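Local coordinates for Two-component sensor histidine kinase (PDB 6OZB), which binds the linear tetrapyrrole phycoerythrobilin in a GAF domain and probably serves as the light-sensing part of a phytochrome-type histidine kinase, at residues T49-I54 and M146-S151; L95-K100 and D160-L165; R102-V107 and E128-R133. The protein carries 1 engineered substitution. All coordinates share one frame; numbering follows the deposited sequence. Where two conformers were deposited one is given.

Contact 1: T49-I54 and M146-S151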
loop_
_atom_site.group_PDB
_atom_site.type_symbol
_atom_site.label_atom_id
_atom_site.label_comp_id
_atom_site.label_asym_id
_atom_site.label_seq_id
_atom_site.Cartn_x
_atom_site.Cartn_y
_atom_site.Cartn_z
ATOM N N THR C 49 -5.343 16.067 -17.635
ATOM C CA THR C 49 -6.433 15.141 -17.390
ATOM C C THR C 49 -7.715 15.591 -18.082
ATOM O O THR C 49 -7.832 16.754 -18.500
ATOM C CB THR C 49 -6.671 15.032 -15.907
ATOM O OG1 THR C 49 -6.768 16.356 -15.390
ATOM C CG2 THR C 49 -5.520 14.297 -15.244
ATOM N N ASP C 50 -8.695 14.694 -18.166
ATOM C CA ASP C 50 -9.891 14.959 -18.962
ATOM C C ASP C 50 -10.817 16.001 -18.361
ATOM O O ASP C 50 -11.514 16.660 -19.101
ATOM C CB ASP C 50 -10.703 13.690 -19.173
ATOM C CG ASP C 50 -10.006 12.650 -20.047
ATOM O OD1 ASP C 50 -9.269 13.014 -20.997
ATOM O OD2 ASP C 50 -10.237 11.438 -19.773
ATOM N N ARG C 51 -10.856 16.108 -17.028
ATOM C CA ARG C 51 -11.808 17.006 -16.354
ATOM C C ARG C 51 -11.218 17.460 -15.032
ATOM O O ARG C 51 -10.864 16.630 -14.197
ATOM C CB ARG C 51 -13.164 16.301 -16.144
ATOM C CG ARG C 51 -14.241 17.112 -15.376
ATOM C CD ARG C 51 -15.639 16.475 -15.460
ATOM N NE ARG C 51 -15.717 15.208 -14.730
ATOM C CZ ARG C 51 -16.675 14.301 -14.878
ATOM N NH1 ARG C 51 -17.669 14.484 -15.740
ATOM N NH2 ARG C 51 -16.623 13.180 -14.170
ATOM N N VAL C 52 -11.075 18.781 -14.873
ATOM C CA VAL C 52 -10.637 19.385 -13.614
ATOM C C VAL C 52 -11.753 20.302 -13.160
ATOM O O VAL C 52 -12.324 21.025 -13.968
ATOM C CB VAL C 52 -9.325 20.150 -13.765
ATOM C CG1 VAL C 52 -8.971 20.932 -12.510
ATOM C CG2 VAL C 52 -8.215 19.167 -14.094
ATOM N N MET C 53 -12.083 20.233 -11.875
ATOM C CA MET C 53 -13.183 21.014 -11.298
ATOM C C MET C 53 -12.768 21.644 -9.992
ATOM O O MET C 53 -11.909 21.113 -9.291
ATOM C CB MET C 53 -14.389 20.130 -11.063
ATOM C CG MET C 53 -14.872 19.433 -12.304
ATOM S SD MET C 53 -16.144 18.239 -11.899
ATOM C CE MET C 53 -15.182 17.077 -10.976
ATOM N N ILE C 54 -13.381 22.780 -9.666
ATOM C CA ILE C 54 -13.305 23.293 -8.313
ATOM C C ILE C 54 -14.708 23.181 -7.721
ATOM O O ILE C 54 -15.711 23.583 -8.333
ATOM C CB ILE C 54 -12.744 24.721 -8.287
ATOM C CG1 ILE C 54 -11.270 24.645 -8.696
ATOM C CG2 ILE C 54 -12.920 25.342 -6.890
ATOM C CD1 ILE C 54 -10.524 25.902 -8.633
ATOM N N MET C 146 -19.460 7.475 -13.456
ATOM C CA MET C 146 -19.094 8.686 -14.222
ATOM C C MET C 146 -18.105 8.399 -15.363
ATOM O O MET C 146 -17.746 9.295 -16.126
ATOM C CB MET C 146 -18.483 9.733 -13.309
ATOM C CG MET C 146 -19.489 10.476 -12.479
ATOM S SD MET C 146 -18.806 11.799 -11.498
ATOM C CE MET C 146 -17.608 10.957 -10.502
ATOM N N GLY C 147 -17.626 7.170 -15.436
ATOM C CA GLY C 147 -16.632 6.798 -16.430
ATOM C C GLY C 147 -15.223 7.231 -16.024
ATOM O O GLY C 147 -14.331 7.338 -16.864
ATOM N N VAL C 148 -15.026 7.481 -14.735
ATOM C CA VAL C 148 -13.728 7.945 -14.215
ATOM C C VAL C 148 -12.907 6.737 -13.728
ATOM O O VAL C 148 -13.398 5.950 -12.933
ATOM C CB VAL C 148 -13.925 8.914 -13.082
ATOM C CG1 VAL C 148 -12.610 9.270 -12.432
ATOM C CG2 VAL C 148 -14.626 10.167 -13.588
ATOM N N LYS C 149 -11.669 6.613 -14.201
ATOM C CA LYS C 149 -10.739 5.572 -13.754
ATOM C C LYS C 149 -9.664 6.090 -12.808
ATOM O O LYS C 149 -9.035 5.306 -12.075
ATOM C CB LYS C 149 -10.082 4.912 -14.981
ATOM C CG LYS C 149 -11.072 4.004 -15.725
ATOM C CD LYS C 149 -10.456 3.257 -16.878
ATOM C CE LYS C 149 -11.512 2.436 -17.600
ATOM N NZ LYS C 149 -10.919 1.760 -18.781
ATOM N N SER C 150 -9.470 7.411 -12.796
ATOM C CA SER C 150 -8.490 8.060 -11.940
ATOM C C SER C 150 -9.063 9.327 -11.370
ATOM O O SER C 150 -9.503 10.192 -12.143
ATOM C CB SER C 150 -7.229 8.419 -12.748
ATOM O OG SER C 150 -6.367 9.304 -12.044
ATOM N N SER C 151 -8.983 9.478 -10.050
ATOM C CA SER C 151 -9.424 10.702 -9.389
ATOM C C SER C 151 -8.313 11.205 -8.477
ATOM O O SER C 151 -7.671 10.409 -7.789
ATOM C CB SER C 151 -10.685 10.443 -8.589
ATOM O OG SER C 151 -11.069 11.583 -7.857
HETATM O O HOH W 1 -19.349 12.184 -15.617
#

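Contact 2: L95-K100 and D160-L165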
loop_
_atom_site.group_PDB
_atom_site.type_symbol
_atom_site.label_atom_id
_atom_site.label_comp_id
_atom_site.label_asym_id
_atom_site.label_seq_id
_atom_site.Cartn_x
_atom_site.Cartn_y
_atom_site.Cartn_z
ATOM N N LEU C 95 -10.700 13.460 7.550
ATOM C CA LEU C 95 -9.346 13.415 6.995
ATOM C C LEU C 95 -9.013 14.681 6.252
ATOM O O LEU C 95 -7.877 15.156 6.311
ATOM C CB LEU C 95 -9.151 12.236 6.051
ATOM C CG LEU C 95 -9.124 10.859 6.692
ATOM C CD1 LEU C 95 -8.878 9.803 5.630
ATOM C CD2 LEU C 95 -8.062 10.828 7.771
ATOM N N LEU C 96 -9.993 15.200 5.524
ATOM C CA LEU C 96 -9.829 16.461 4.811
ATOM C C LEU C 96 -9.565 17.600 5.806
ATOM O O LEU C 96 -8.601 18.344 5.660
ATOM C CB LEU C 96 -11.066 16.739 3.937
ATOM C CG LEU C 96 -11.249 15.830 2.721
ATOM C CD1 LEU C 96 -12.628 15.969 2.149
ATOM C CD2 LEU C 96 -10.227 16.171 1.669
ATOM N N VAL C 97 -10.408 17.708 6.833
ATOM C CA VAL C 97 -10.359 18.843 7.777
ATOM C C VAL C 97 -9.132 18.807 8.688
ATOM O O VAL C 97 -8.472 19.822 8.866
ATOM C CB VAL C 97 -11.628 18.897 8.656
ATOM C CG1 VAL C 97 -11.469 19.914 9.799
ATOM C CG2 VAL C 97 -12.846 19.224 7.805
ATOM N N LYS C 98 -8.856 17.641 9.274
ATOM C CA LYS C 98 -7.799 17.482 10.279
ATOM C C LYS C 98 -6.418 17.160 9.707
ATOM O O LYS C 98 -5.416 17.610 10.243
ATOM C CB LYS C 98 -8.205 16.385 11.276
ATOM C CG LYS C 98 -9.438 16.728 12.107
ATOM C CD LYS C 98 -9.128 17.861 13.087
ATOM C CE LYS C 98 -10.302 18.194 13.990
ATOM N NZ LYS C 98 -11.417 18.806 13.218
ATOM N N SER C 99 -6.348 16.392 8.624
ATOM C CA SER C 99 -5.048 16.043 8.055
ATOM C C SER C 99 -4.765 16.737 6.723
ATOM O O SER C 99 -3.664 16.609 6.191
ATOM C CB SER C 99 -4.937 14.535 7.882
ATOM O OG SER C 99 -5.030 13.901 9.143
ATOM N N LYS C 100 -5.743 17.473 6.197
ATOM C CA LYS C 100 -5.609 18.096 4.902
ATOM C C LYS C 100 -5.119 17.078 3.869
ATOM O O LYS C 100 -4.244 17.358 3.054
ATOM C CB LYS C 100 -4.662 19.301 4.989
ATOM C CG LYS C 100 -5.071 20.284 6.074
ATOM C CD LYS C 100 -4.497 21.664 5.807
ATOM C CE LYS C 100 -4.998 22.711 6.818
ATOM N NZ LYS C 100 -5.471 22.105 8.093
ATOM N N ASP C 160 -8.800 28.482 8.511
ATOM C CA ASP C 160 -8.923 27.122 9.047
ATOM C C ASP C 160 -10.175 26.384 8.562
ATOM O O ASP C 160 -10.447 25.269 8.995
ATOM C CB ASP C 160 -8.896 27.159 10.577
ATOM C CG ASP C 160 -10.014 27.990 11.157
ATOM O OD1 ASP C 160 -10.206 29.124 10.675
ATOM O OD2 ASP C 160 -10.689 27.524 12.102
ATOM N N GLU C 161 -10.905 26.978 7.627
ATOM C CA GLU C 161 -12.169 26.405 7.182
ATOM C C GLU C 161 -11.975 25.652 5.875
ATOM O O GLU C 161 -11.318 26.140 4.959
ATOM C CB GLU C 161 -13.221 27.495 6.977
ATOM C CG GLU C 161 -13.558 28.306 8.229
ATOM C CD GLU C 161 -14.322 27.514 9.277
ATOM O OE1 GLU C 161 -15.116 26.625 8.897
ATOM O OE2 GLU C 161 -14.136 27.793 10.484
ATOM N N LEU C 162 -12.532 24.452 5.808
ATOM C CA LEU C 162 -12.541 23.700 4.559
ATOM C C LEU C 162 -13.491 24.386 3.593
ATOM O O LEU C 162 -14.702 24.310 3.741
ATOM C CB LEU C 162 -12.964 22.251 4.793
ATOM C CG LEU C 162 -13.065 21.368 3.559
ATOM C CD1 LEU C 162 -11.717 21.286 2.814
ATOM C CD2 LEU C 162 -13.573 19.992 3.917
ATOM N N TRP C 163 -12.935 24.959 2.546
ATOM C CA TRP C 163 -13.690 25.811 1.644
ATOM C C TRP C 163 -14.156 25.065 0.408
ATOM O O TRP C 163 -15.261 25.307 -0.082
ATOM C CB TRP C 163 -12.817 26.984 1.232
ATOM C CG TRP C 163 -13.449 28.017 0.330
ATOM C CD1 TRP C 163 -14.030 29.187 0.725
ATOM C CD2 TRP C 163 -13.530 27.993 -1.094
ATOM N NE1 TRP C 163 -14.464 29.888 -0.370
ATOM C CE2 TRP C 163 -14.166 29.180 -1.497
ATOM C CE3 TRP C 163 -13.107 27.093 -2.081
ATOM C CZ2 TRP C 163 -14.415 29.471 -2.828
ATOM C CZ3 TRP C 163 -13.354 27.390 -3.390
ATOM C CH2 TRP C 163 -13.993 28.576 -3.753
ATOM N N GLY C 164 -13.319 24.162 -0.091
ATOM C CA GLY C 164 -13.650 23.438 -1.317
ATOM C C GLY C 164 -12.638 22.370 -1.640
ATOM O O GLY C 164 -11.835 22.006 -0.779
ATOM N N LEU C 165 -12.695 21.880 -2.876
ATOM C CA LEU C 165 -11.780 20.844 -3.372
ATOM C C LEU C 165 -11.321 21.193 -4.765
ATOM O O LEU C 165 -12.129 21.678 -5.576
ATOM C CB LEU C 165 -12.470 19.465 -3.430
ATOM C CG LEU C 165 -13.197 18.949 -2.183
ATOM C CD1 LEU C 165 -13.973 17.660 -2.439
ATOM C CD2 LEU C 165 -12.189 18.736 -1.057
#

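Contact 3: R102-V107 and E128-R133. With PEB (phycoerythrobilin), chain F.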
loop_
_atom_site.group_PDB
_atom_site.type_symbol
_atom_site.label_atom_id
_atom_site.label_comp_id
_atom_site.label_asym_id
_atom_site.label_seq_id
_atom_site.Cartn_x
_atom_site.Cartn_y
_atom_site.Cartn_z
ATOM N N ARG C 102 -4.531 14.674 0.747
ATOM C CA ARG C 102 -4.651 14.624 -0.707
ATOM C C ARG C 102 -4.876 13.161 -1.040
ATOM O O ARG C 102 -4.238 12.302 -0.445
ATOM C CB ARG C 102 -3.408 15.177 -1.392
ATOM C CG ARG C 102 -3.135 16.682 -1.093
ATOM C CD ARG C 102 -2.433 16.906 0.228
ATOM N NE ARG C 102 -1.174 16.180 0.329
ATOM C CZ ARG C 102 -0.006 16.615 -0.136
ATOM N NH1 ARG C 102 0.090 17.775 -0.785
ATOM N NH2 ARG C 102 1.060 15.862 0.008
ATOM N N SER C 103 -5.789 12.875 -1.965
ATOM C CA SER C 103 -6.198 11.497 -2.235
ATOM C C SER C 103 -6.132 11.152 -3.706
ATOM O O SER C 103 -6.608 11.918 -4.528
ATOM C CB SER C 103 -7.623 11.264 -1.764
ATOM O OG SER C 103 -7.782 11.447 -0.373
ATOM N N ILE C 104 -5.549 9.988 -4.007
ATOM C CA ILE C 104 -5.464 9.430 -5.349
ATOM C C ILE C 104 -6.239 8.115 -5.394
ATOM O O ILE C 104 -5.834 7.175 -4.742
ATOM C CB ILE C 104 -4.003 9.137 -5.744
ATOM C CG1 ILE C 104 -3.133 10.399 -5.694
ATOM C CG2 ILE C 104 -3.936 8.447 -7.096
ATOM C CD1 ILE C 104 -1.637 10.102 -5.527
ATOM N N VAL C 105 -7.319 8.041 -6.175
ATOM C CA VAL C 105 -8.067 6.795 -6.334
ATOM C C VAL C 105 -7.677 6.158 -7.645
ATOM O O VAL C 105 -7.726 6.793 -8.686
ATOM C CB VAL C 105 -9.607 7.013 -6.282
ATOM C CG1 VAL C 105 -10.336 5.708 -6.429
ATOM C CG2 VAL C 105 -9.990 7.669 -4.967
ATOM N N ASP C 106 -7.301 4.882 -7.572
ATOM C CA ASP C 106 -6.930 4.095 -8.722
ATOM C C ASP C 106 -7.963 2.984 -8.858
ATOM O O ASP C 106 -7.933 1.969 -8.146
ATOM C CB ASP C 106 -5.520 3.561 -8.548
ATOM C CG ASP C 106 -5.003 2.881 -9.794
ATOM O OD1 ASP C 106 -4.425 3.583 -10.654
ATOM O OD2 ASP C 106 -5.151 1.641 -9.890
ATOM N N VAL C 107 -8.913 3.198 -9.749
ATOM C CA VAL C 107 -10.032 2.271 -9.870
ATOM C C VAL C 107 -9.586 0.869 -10.252
ATOM O O VAL C 107 -10.102 -0.124 -9.704
ATOM C CB VAL C 107 -11.057 2.821 -10.887
ATOM C CG1 VAL C 107 -12.125 1.817 -11.183
ATOM C CG2 VAL C 107 -11.698 4.108 -10.336
ATOM N N GLU C 128 4.064 13.417 4.880
ATOM C CA GLU C 128 4.274 11.987 4.648
ATOM C C GLU C 128 4.568 11.617 3.184
ATOM O O GLU C 128 4.697 12.481 2.315
ATOM C CB GLU C 128 3.025 11.218 5.090
ATOM C CG GLU C 128 2.644 11.376 6.560
ATOM C CD GLU C 128 3.733 10.946 7.513
ATOM O OE1 GLU C 128 4.353 9.890 7.272
ATOM O OE2 GLU C 128 3.960 11.663 8.512
ATOM N N ASP C 129 4.637 10.309 2.938
ATOM C CA ASP C 129 4.710 9.745 1.594
ATOM C C ASP C 129 3.314 9.228 1.309
ATOM O O ASP C 129 2.492 9.155 2.224
ATOM C CB ASP C 129 5.714 8.596 1.489
ATOM C CG ASP C 129 7.119 9.010 1.828
ATOM O OD1 ASP C 129 7.442 10.205 1.681
ATOM O OD2 ASP C 129 7.902 8.130 2.247
ATOM N N ILE C 130 3.043 8.837 0.070
ATOM C CA ILE C 130 1.701 8.399 -0.282
ATOM C C ILE C 130 1.564 6.937 0.086
ATOM O O ILE C 130 2.366 6.108 -0.333
ATOM C CB ILE C 130 1.400 8.579 -1.770
ATOM C CG1 ILE C 130 1.606 10.035 -2.177
ATOM C CG2 ILE C 130 -0.032 8.154 -2.067
ATOM C CD1 ILE C 130 1.697 10.237 -3.669
ATOM N N CYS C 131 0.538 6.644 0.890
ATOM C CA CYS C 131 0.255 5.300 1.407
ATOM C C CYS C 131 -1.062 4.774 0.812
ATOM O O CYS C 131 -2.100 5.448 0.907
ATOM C CB CYS C 131 0.193 5.333 2.937
ATOM S SG CYS C 131 -0.139 3.742 3.749
ATOM N N TYR C 132 -1.029 3.594 0.188
ATOM C CA TYR C 132 -2.217 3.065 -0.478
ATOM C C TYR C 132 -2.945 1.991 0.358
ATOM O O TYR C 132 -2.332 1.129 0.967
ATOM C CB TYR C 132 -1.860 2.477 -1.864
ATOM C CG TYR C 132 -1.574 3.548 -2.908
ATOM C CD1 TYR C 132 -0.310 4.126 -3.013
ATOM C CD2 TYR C 132 -2.557 3.997 -3.746
ATOM C CE1 TYR C 132 -0.060 5.119 -3.929
ATOM C CE2 TYR C 132 -2.312 4.996 -4.669
ATOM C CZ TYR C 132 -1.059 5.549 -4.752
ATOM O OH TYR C 132 -0.818 6.551 -5.681
ATOM N N ARG C 133 -4.275 2.056 0.319
ATOM C CA ARG C 133 -5.142 1.125 1.036
ATOM C C ARG C 133 -6.365 0.844 0.174
ATOM O O ARG C 133 -6.620 1.575 -0.768
ATOM C CB ARG C 133 -5.574 1.712 2.382
ATOM C CG ARG C 133 -6.376 3.011 2.248
ATOM C CD ARG C 133 -7.003 3.448 3.576
ATOM N NE ARG C 133 -7.655 4.764 3.444
ATOM C CZ ARG C 133 -8.877 4.978 2.940
ATOM N NH1 ARG C 133 -9.613 3.969 2.497
ATOM N NH2 ARG C 133 -9.371 6.217 2.875
HETATM C CHC PEB F . -17.053 12.957 -3.649
HETATM N NC PEB F . -16.318 11.093 -2.107
HETATM C C1C PEB F . -15.257 10.743 -1.330
HETATM C C2C PEB F . -14.271 11.692 -1.435
HETATM C C3C PEB F . -14.723 12.672 -2.292
HETATM C C4C PEB F . -16.017 12.283 -2.706
HETATM C CMC PEB F . -13.885 13.896 -2.612
HETATM C CAC PEB F . -12.907 11.592 -0.673
HETATM C CBC PEB F . -11.993 10.570 -1.327
HETATM C CGC PEB F . -11.363 11.199 -2.543
HETATM O O1C PEB F . -10.683 12.253 -2.391
HETATM O O2C PEB F . -11.498 10.679 -3.691
HETATM N ND PEB F . -15.540 13.439 -5.489
HETATM C C1D PEB F . -16.480 14.023 -4.445
HETATM C C2D PEB F . -17.523 14.638 -5.252
HETATM C C3D PEB F . -17.303 14.448 -6.599
HETATM C C4D PEB F . -16.098 13.742 -6.836
HETATM C CMD PEB F . -18.779 15.309 -4.634
HETATM C CAD PEB F . -18.305 14.862 -7.693
HETATM C CBD PEB F . -17.828 15.448 -8.834
HETATM O OD PEB F . -15.590 13.435 -7.904
HETATM N NA PEB F . -20.362 8.116 -1.655
HETATM C C1A PEB F . -21.627 8.230 -2.294
HETATM C C2A PEB F . -22.646 7.427 -1.530
HETATM C C3A PEB F . -21.932 6.811 -0.337
HETATM C C4A PEB F . -20.472 7.288 -0.472
HETATM C CMA PEB F . -23.888 8.278 -1.118
HETATM C CBA PEB F . -23.341 4.671 -0.121
HETATM O OA PEB F . -21.828 8.902 -3.292
HETATM C CHA PEB F . -19.484 6.863 0.367
HETATM C CAA PEB F . -21.931 5.286 -0.202
HETATM N NB PEB F . -17.516 8.546 -0.422
HETATM C C1B PEB F . -18.051 7.382 0.296
HETATM C C2B PEB F . -17.006 6.710 1.031
HETATM C C3B PEB F . -15.794 7.431 0.781
HETATM C C4B PEB F . -16.075 8.601 -0.124
HETATM C CHB PEB F . -15.082 9.470 -0.499
HETATM C CMB PEB F . -17.192 5.496 1.883
HETATM C CAB PEB F . -14.426 7.091 1.334
HETATM C CBB PEB F . -13.657 6.309 0.291
HETATM C CGB PEB F . -12.371 5.867 0.992
HETATM O O1B PEB F . -11.552 6.764 1.353
HETATM O O2B PEB F . -12.165 4.652 1.226
#

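Contact 1: T49-I54 and M146-S151
Arg51 spans the gap between strand 51-57 and segment 146-151, where its guanidinium end meets Met146 and Val148. The two segments are not sheet neighbours, because strand 161-170 runs between strands 51-57 and 150-158, and Arg51 therefore reaches past that strand. Just before it, Thr49 and Asp50 fasten the entry to the strand, Thr49 OG1 to Ser168 OG and Asp50 OD2 to Ser171 OG. Asp50 and Arg51 together face His169 in a classic beta bulge. The Arg51 chain leaves the backbone nearly extended, with CG opposite N (chi1 177°), and then bends at chi3 (68°), which turns the guanidinium toward Met146 and Val148; the Arg51 side chain crosses both of theirs at about a right angle. NH2 carries the direct touch: it lies 3.7 Å from Met146 SD and equally 3.7 Å from Val148 CG2, approaching each obliquely to the guanidinium plane. A water in that plane accepts from Arg51 NH1 at 2.9 Å and donates a weak bond of 3.3 Å to Met146 O. Two residues on, Met53 touches the phycoerythrobilin, and the side chain of Met146 also comes to about 4 Å from it, so this contact borders the chromophore pocket. Gly147, with positive phi, closes helix 137-145 in a Schellman motif. Arg51 thus holds a buried cation beside a thioether and a methyl, neither of which carries a charge to balance it; the hydrogen bonds of NH1 to Pro76 O and the water, and of NH2 to His169 ND1, probably pay for its burial and fix its rotation.

Contact 2: L95-K100 and D160-L165
Leu162 pushes its CD2 methyl into the shallow hollow between Leu96 and Val97 on helix 90-99. There the methyl lies 4.0 Å from Val97 CG2 and 4.1 Å from Leu96 CB, one contact on each of two successive helical residues. The CG of Leu162 is swung opposite its backbone N (chi1 178°), which carries the branch straight out of strand 161-170 to the helix. Leu96 in turn pushes its own CD2 further along the strand, where it meets Leu165 CD2 at 4.2 Å, so the two leucines of the strand are both engaged by this one helical side chain. Leu162 and Leu165 are three residues apart; the classic beta bulge formed by Trp163 and Gly164 opposite Ile156 lies between them and probably helps both reach the helix. The axes of 95-99 and 161-165 approach to 8.9 Å, with 130° between their N-to-C directions. Around this patch Leu162 also rests on Phe57, Pro155 and Phe157, and Leu165 on Tyr55 and Val153, while Lys100, at positive phi after the helix, makes a cation-pi contact with Phe157. Leu165 further touches the phycoerythrobilin, so the helix-on-sheet seam of this GAF domain runs up to the pocket wall. Every group that meets between the two segments is aliphatic, and cohesion here probably rests on the fit of methyls and on water kept from part of their surface.

Contact 3: R102-V107 and E128-R133
Ile104 lays its CD1 methyl against two side chains of segment 128-133, 3.6 Å from Tyr132 OH and 3.8 Å from Ile130 CD1. In the antiparallel sheet of the GAF domain, strand 111-115 lies between strands 102-106 and 131-134, so these side chains meet across it. The Ile104 and Ile130 chains cross at about a right angle, and Leu181 of helix 178-201 packs on both, making a small aliphatic core on that face of the sheet. The Tyr132 side chain crosses that of Ile104 obliquely, with OH also 3.9 Å from Ile104 CG2; Tyr132 also packs on Pro134 of the second subunit, which ties the seam to the assembly. Ser103 and Val105 point away from segment 128-133 and line the chromophore pocket, Ser103 CB lying 3.3 Å from PEB O1C and Val105 CG2 3.6 Å from PEB O2C. Arg133 takes the bilin's other propionate. Its CG sits between the backbone N and carbonyl carbon (chi1 61°), and from there the chain runs extended to NE, delivering the guanidinium edge-on to the carboxylate, whose carbon CGB lies in the guanidinium plane. A leucine in place of Arg133 would remove both donors and would probably leave this propionate without its charged mate and more able to turn. Gln114 OE1 takes a further hydrogen bond from NH2 and so helps position the guanidinium. The paired bonds run from Arg133 NH2 to PEB O1B at 2.7 Å and from Arg133 NH1 to PEB O2B at 2.9 Å, the latter nearly straight at 172°.

Overall arrangement
From the N terminus, strand 51-57 opens contact 1, then helix 90-99 opens contact 2 and strand 102-106, directly after it, opens contact 3. Segment 128-133 closes contact 3 first, a short loop nested inside both others. Segment 146-151 then closes contact 1, and segment 160-165 closes contact 2, so these two cross along the chain. All three meet at one antiparallel sheet: Ser151 O with Val105 N, and Lys149 O with Val107 N, probably hydrogen-bond contact 1 to contact 3, while Ile54 packs on Trp163 and Leu165 of contact 2. Together they join the sheet's middle to helix 90-99, to the end of helix 137-145 and to strand 131-134, outermost in the sheet within this chain.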